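Local coordinates for protein probable enoyl-CoA hydratase/isomerase (Pseudomonas aeruginosa PAO1, PDB 5WYD) that probably acts as a crotonase-family enoyl-CoA hydratase/isomerase, a hydro-lyase with an implied role in synthesis of diffusible signal factor, at residues His24-Leu29 and Asp58-Ala63; Tyr62-Thr67 and Arg106-Val111. The protein carries 1 engineered substitution. All blocks are in the same frame, centred on the assembly; numbering follows the deposited sequence.

Both contacts show how successive parallel strands of a crotonase sheet are set in register where they start. Contact 1 joins strands 27-32 and 63-68 and contact 2 joins 63-68 to 111-116, so Tyr62 and Ala63 serve in both, and the two centres lie about 9 Å apart. Contact 2 is the deeper, about 6 Å from the chain centre with every touching residue buried; contact 1, about 15 Å out, runs from a buried bridge to a more exposed turn. Their chemistry follows: stacked rings and several backbone bonds in contact 1, one backbone bond with apolar packing in contact 2. Arg109 NH2 connects them through a salt bridge to Asp59 OD1, 2.9 Å away.

Contact 1. Residues His24-Leu29 and Asp58-Ala63; sequences HGHTAL and DDDIYA
A parallel strand pairing at its first residues joins His26, Thr27 and Ala28 to Ile61, Tyr62 and Ala63, where the loop after helix 42-57 runs into strand 63-68. The backbone carries the register. His26 O accepts from Tyr62 N at 2.6 Å and, weakly, from Ala63 N at 3.4 Å, so one carbonyl oxygen serves two successive amides. Ala28 N then returns a nearly straight bond (168° at the hydrogen) to Ala63 O at 3.1 Å, completing the bridge between Thr27 and Ala63. Side chains of these two share one face of the sheet: Thr27 OG1 lies 3.5 Å from Ala63 CB, and helix 200-211 covers both through Ala208.

Nearer the surface, the His26 and Tyr62 side chains lie side by side, pointing the same way, in an offset stack with centroids 4.0 Å apart and planes at 22°. Tyr62 CE2 sits over the centre of the imidazole, and the phenol oxygen stays close to that ring, with Tyr62 OH 3.5 Å from His26 NE2. In both residues CG is anti to the carbonyl carbon (chi1 -67° in His26), which starts the two rings off beside their backbone nitrogens. The Asp60 carboxylate stands almost perpendicular to the imidazole but makes no hydrogen bond with it; Asp60 OD2 is instead paired with Lys23. Ile61 folds its CD1 to 3.2 Å from His26 O, and its CG2 meets Ala28 CB at 4.0 Å.

Turns set up both partners: a type II' turn from His24 to Thr27 reverses the chain out of strand 19-24, and an Asx turn at Asp58 follows the helix. The contact closes a right-handed beta-alpha-beta crossover of the crotonase fold, in which strand 27-32, helix 42-57 and strand 63-68 follow in order.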
loop_
_atom_site.group_PDB
_atom_site.type_symbol
_atom_site.label_atom_id
_atom_site.label_comp_id
_atom_site.label_asym_id
_atom_site.label_seq_id
_atom_site.Cartn_x
_atom_site.Cartn_y
_atom_site.Cartn_z
ATOM N N HIS A 24 26.974 8.767 29.364
ATOM C CA HIS A 24 27.868 9.894 29.161
ATOM C C HIS A 24 27.014 11.039 28.635
ATOM O O HIS A 24 26.480 10.954 27.521
ATOM C CB HIS A 24 28.997 9.546 28.190
ATOM C CG HIS A 24 29.724 8.280 28.526
ATOM N ND1 HIS A 24 30.753 8.227 29.441
ATOM C CD2 HIS A 24 29.590 7.025 28.036
ATOM C CE1 HIS A 24 31.203 6.988 29.518
ATOM N NE2 HIS A 24 30.518 6.240 28.671
ATOM N N GLY A 25 26.934 12.126 29.406
ATOM C CA GLY A 25 26.103 13.247 28.984
ATOM C C GLY A 25 24.682 12.772 28.756
ATOM O O GLY A 25 24.062 12.166 29.635
ATOM N N HIS A 26 24.136 13.091 27.583
ATOM C CA HIS A 26 22.816 12.641 27.175
ATOM C C HIS A 26 22.873 11.376 26.343
ATOM O O HIS A 26 21.861 10.972 25.787
ATOM C CB HIS A 26 22.087 13.739 26.408
ATOM C CG HIS A 26 21.745 14.930 27.245
ATOM N ND1 HIS A 26 22.401 16.136 27.134
ATOM C CD2 HIS A 26 20.762 15.123 28.155
ATOM C CE1 HIS A 26 21.871 17.005 27.978
ATOM N NE2 HIS A 26 20.867 16.417 28.603
ATOM N N THR A 27 24.029 10.764 26.212
ATOM C CA THR A 27 24.177 9.566 25.405
ATOM C C THR A 27 24.279 8.373 26.343
ATOM O O THR A 27 25.010 8.418 27.338
ATOM C CB THR A 27 25.411 9.692 24.508
ATOM O OG1 THR A 27 25.231 10.830 23.663
ATOM C CG2 THR A 27 25.613 8.468 23.625
ATOM N N ALA A 28 23.497 7.335 26.067
ATOM C CA ALA A 28 23.517 6.119 26.868
ATOM C C ALA A 28 24.269 5.023 26.127
ATOM O O ALA A 28 23.914 4.682 24.995
ATOM C CB ALA A 28 22.102 5.653 27.192
ATOM N N LEU A 29 25.282 4.455 26.779
ATOM C CA LEU A 29 26.131 3.425 26.196
ATOM C C LEU A 29 25.723 2.052 26.693
ATOM O O LEU A 29 25.775 1.776 27.895
ATOM C CB LEU A 29 27.599 3.658 26.532
ATOM C CG LEU A 29 28.486 2.463 26.165
ATOM C CD1 LEU A 29 28.438 2.108 24.691
ATOM C CD2 LEU A 29 29.903 2.730 26.635
ATOM N N ASP A 58 13.160 8.118 29.551
ATOM C CA ASP A 58 14.045 9.147 30.072
ATOM C C ASP A 58 14.266 10.268 29.068
ATOM O O ASP A 58 14.688 10.019 27.934
ATOM C CB ASP A 58 15.382 8.544 30.451
ATOM C CG ASP A 58 16.195 9.485 31.267
ATOM O OD1 ASP A 58 15.840 10.683 31.305
ATOM O OD2 ASP A 58 17.166 9.031 31.902
ATOM N N ASP A 59 14.102 11.516 29.515
ATOM C CA ASP A 59 14.298 12.656 28.625
ATOM C C ASP A 59 15.728 13.153 28.625
ATOM O O ASP A 59 16.069 14.019 27.809
ATOM C CB ASP A 59 13.387 13.814 29.018
ATOM C CG ASP A 59 11.939 13.441 28.958
ATOM O OD1 ASP A 59 11.658 12.269 28.644
ATOM O OD2 ASP A 59 11.083 14.314 29.193
ATOM N N ASP A 60 16.568 12.595 29.489
ATOM C CA ASP A 60 17.967 12.953 29.635
ATOM C C ASP A 60 18.837 12.274 28.605
ATOM O O ASP A 60 20.056 12.403 28.656
ATOM C CB ASP A 60 18.458 12.571 31.029
ATOM C CG ASP A 60 19.746 13.255 31.389
ATOM O OD1 ASP A 60 20.066 14.263 30.728
ATOM O OD2 ASP A 60 20.413 12.806 32.335
ATOM N N ILE A 61 18.273 11.408 27.795
ATOM C CA ILE A 61 19.055 10.703 26.804
ATOM C C ILE A 61 18.624 11.104 25.409
ATOM O O ILE A 61 17.454 10.942 25.040
ATOM C CB ILE A 61 18.952 9.198 26.989
ATOM C CG1 ILE A 61 19.582 8.888 28.327
ATOM C CG2 ILE A 61 19.655 8.545 25.831
ATOM C CD1 ILE A 61 21.021 9.375 28.400
ATOM N N TYR A 62 19.568 11.609 24.628
ATOM C CA TYR A 62 19.265 11.974 23.266
ATOM C C TYR A 62 19.911 11.062 22.251
ATOM O O TYR A 62 19.506 11.088 21.085
ATOM C CB TYR A 62 19.681 13.421 22.980
ATOM C CG TYR A 62 19.239 14.396 24.029
ATOM C CD1 TYR A 62 17.971 14.321 24.575
ATOM C CD2 TYR A 62 20.054 15.450 24.408
ATOM C CE1 TYR A 62 17.548 15.230 25.516
ATOM C CE2 TYR A 62 19.634 16.372 25.344
ATOM C CZ TYR A 62 18.372 16.257 25.900
ATOM O OH TYR A 62 17.922 17.163 26.840
ATOM N N ALA A 63 20.895 10.263 22.648
ATOM C CA ALA A 63 21.570 9.385 21.705
ATOM C C ALA A 63 21.806 8.025 22.337
ATOM O O ALA A 63 21.756 7.879 23.553
ATOM C CB ALA A 63 22.897 9.975 21.212
#

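Contact 2. Residues Tyr62-Thr67 and Arg106-Val111; sequences YALVVT and RDFRGV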
loop_
_atom_site.group_PDB
_atom_site.type_symbol
_atom_site.label_atom_id
_atom_site.label_comp_id
_atom_site.label_asym_id
_atom_site.label_seq_id
_atom_site.Cartn_x
_atom_site.Cartn_y
_atom_site.Cartn_z
ATOM N N TYR A 62 19.568 11.609 24.628
ATOM C CA TYR A 62 19.265 11.974 23.266
ATOM C C TYR A 62 19.911 11.062 22.251
ATOM O O TYR A 62 19.506 11.088 21.085
ATOM C CB TYR A 62 19.681 13.421 22.980
ATOM C CG TYR A 62 19.239 14.396 24.029
ATOM C CD1 TYR A 62 17.971 14.321 24.575
ATOM C CD2 TYR A 62 20.054 15.450 24.408
ATOM C CE1 TYR A 62 17.548 15.230 25.516
ATOM C CE2 TYR A 62 19.634 16.372 25.344
ATOM C CZ TYR A 62 18.372 16.257 25.900
ATOM O OH TYR A 62 17.922 17.163 26.840
ATOM N N ALA A 63 20.895 10.263 22.648
ATOM C CA ALA A 63 21.570 9.385 21.705
ATOM C C ALA A 63 21.806 8.025 22.337
ATOM O O ALA A 63 21.756 7.879 23.553
ATOM C CB ALA A 63 22.897 9.975 21.212
ATOM N N LEU A 64 21.968 7.015 21.487
ATOM C CA LEU A 64 22.270 5.648 21.891
ATOM C C LEU A 64 23.419 5.078 21.070
ATOM O O LEU A 64 23.511 5.331 19.865
ATOM C CB LEU A 64 21.029 4.766 21.763
ATOM C CG LEU A 64 20.981 3.293 22.146
ATOM C CD1 LEU A 64 19.526 2.924 22.225
ATOM C CD2 LEU A 64 21.671 2.384 21.142
ATOM N N VAL A 65 24.302 4.331 21.732
ATOM C CA VAL A 65 25.419 3.643 21.097
ATOM C C VAL A 65 25.423 2.202 21.583
ATOM O O VAL A 65 25.107 1.940 22.751
ATOM C CB VAL A 65 26.767 4.340 21.386
ATOM C CG1 VAL A 65 27.944 3.562 20.783
ATOM C CG2 VAL A 65 26.740 5.780 20.854
ATOM N N VAL A 66 25.638 1.268 20.659
ATOM C CA VAL A 66 25.793 -0.152 20.971
ATOM C C VAL A 66 27.075 -0.674 20.332
ATOM O O VAL A 66 27.293 -0.495 19.129
ATOM C CB VAL A 66 24.586 -0.986 20.515
ATOM C CG1 VAL A 66 23.370 -0.554 21.266
ATOM C CG2 VAL A 66 24.360 -0.804 19.033
ATOM N N THR A 67 27.894 -1.369 21.121
ATOM C CA THR A 67 29.150 -1.926 20.633
ATOM C C THR A 67 29.331 -3.313 21.236
ATOM O O THR A 67 28.727 -3.642 22.261
ATOM C CB THR A 67 30.357 -1.022 20.979
ATOM O OG1 THR A 67 31.519 -1.440 20.250
ATOM C CG2 THR A 67 30.675 -1.119 22.453
ATOM N N ARG A 106 15.018 -0.208 16.787
ATOM C CA ARG A 106 14.706 0.571 15.604
ATOM C C ARG A 106 13.754 1.702 15.938
ATOM O O ARG A 106 13.745 2.733 15.264
ATOM C CB ARG A 106 14.098 -0.352 14.563
ATOM C CG ARG A 106 13.480 0.363 13.405
ATOM C CD ARG A 106 12.826 -0.633 12.472
ATOM N NE ARG A 106 11.719 -1.363 13.067
ATOM C CZ ARG A 106 10.451 -1.021 12.915
ATOM N NH1 ARG A 106 10.151 0.042 12.192
ATOM N NH2 ARG A 106 9.488 -1.740 13.478
ATOM N N ASP A 107 12.898 1.496 16.918
ATOM C CA ASP A 107 11.944 2.506 17.319
ATOM C C ASP A 107 12.448 3.405 18.449
ATOM O O ASP A 107 11.653 4.170 19.002
ATOM C CB ASP A 107 10.640 1.835 17.721
ATOM C CG ASP A 107 9.929 1.240 16.547
ATOM O OD1 ASP A 107 10.349 1.494 15.401
ATOM O OD2 ASP A 107 8.957 0.494 16.770
ATOM N N PHE A 108 13.724 3.318 18.834
ATOM C CA PHE A 108 14.203 4.211 19.879
ATOM C C PHE A 108 14.000 5.647 19.414
ATOM O O PHE A 108 14.340 5.990 18.278
ATOM C CB PHE A 108 15.675 3.921 20.183
ATOM C CG PHE A 108 16.320 4.956 21.059
ATOM C CD1 PHE A 108 15.684 5.409 22.183
ATOM C CD2 PHE A 108 17.573 5.441 20.782
ATOM C CE1 PHE A 108 16.262 6.371 22.994
ATOM C CE2 PHE A 108 18.155 6.403 21.595
ATOM C CZ PHE A 108 17.499 6.858 22.691
ATOM N N ARG A 109 13.414 6.484 20.275
ATOM C CA ARG A 109 13.106 7.851 19.850
ATOM C C ARG A 109 14.365 8.631 19.511
ATOM O O ARG A 109 14.370 9.438 18.578
ATOM C CB ARG A 109 12.303 8.589 20.915
ATOM C CG ARG A 109 12.907 8.657 22.294
ATOM C CD ARG A 109 12.008 9.485 23.179
ATOM N NE ARG A 109 12.638 9.723 24.468
ATOM C CZ ARG A 109 12.167 10.552 25.390
ATOM N NH1 ARG A 109 11.060 11.251 25.170
ATOM N NH2 ARG A 109 12.823 10.692 26.527
ATOM N N GLY A 110 15.414 8.459 20.306
ATOM C CA GLY A 110 16.692 9.062 20.018
ATOM C C GLY A 110 17.440 8.300 18.951
ATOM O O GLY A 110 17.028 7.232 18.518
ATOM N N VAL A 111 18.494 8.928 18.438
ATOM C CA VAL A 111 19.326 8.287 17.429
ATOM C C VAL A 111 20.133 7.152 18.051
ATOM O O VAL A 111 20.660 7.257 19.163
ATOM C CB VAL A 111 20.245 9.316 16.754
ATOM C CG1 VAL A 111 21.142 9.915 17.778
ATOM C CG2 VAL A 111 21.063 8.653 15.677
#
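Leu64 and Ala63 meet Phe108 and Val111 at the start of a parallel strand pair, the closing step of a beta-alpha-beta crossover of the crotonase fold: strand 63-68 leads through helix 88-106 to strand 111-116. A single backbone hydrogen bond crosses here, from Leu64 N to Val111 O at 2.7 Å; the nitrogen lies nearly on the carbonyl axis, although the N-H itself is bent to 142°. The same oxygen also receives a CA-H...O contact from Ala63. Beyond this point the pairing continues, with Leu64 and Val66 bonding to Ile113.

Apolar contacts occupy two sides of the sheet. On the one covered by helix 200-211, Ala63 CB touches Val111 CG1 at 3.9 Å. On the side of helix 42-57, Leu64 extends with CG anti to its backbone N (chi1 -178°) and crosses Phe108 obliquely, while Ile52 and Leu55 of that helix pack on Leu64. Phe108 is fitted into the bend of its own loop, where Gly110 N stands 3.3 Å above the centre of the ring. Leu64 meets the CD2-CE2 bond of that ring with two carbons: CD1 lies 3.5 Å from Phe108 CD2, and CB 3.3 Å from Phe108 CE2.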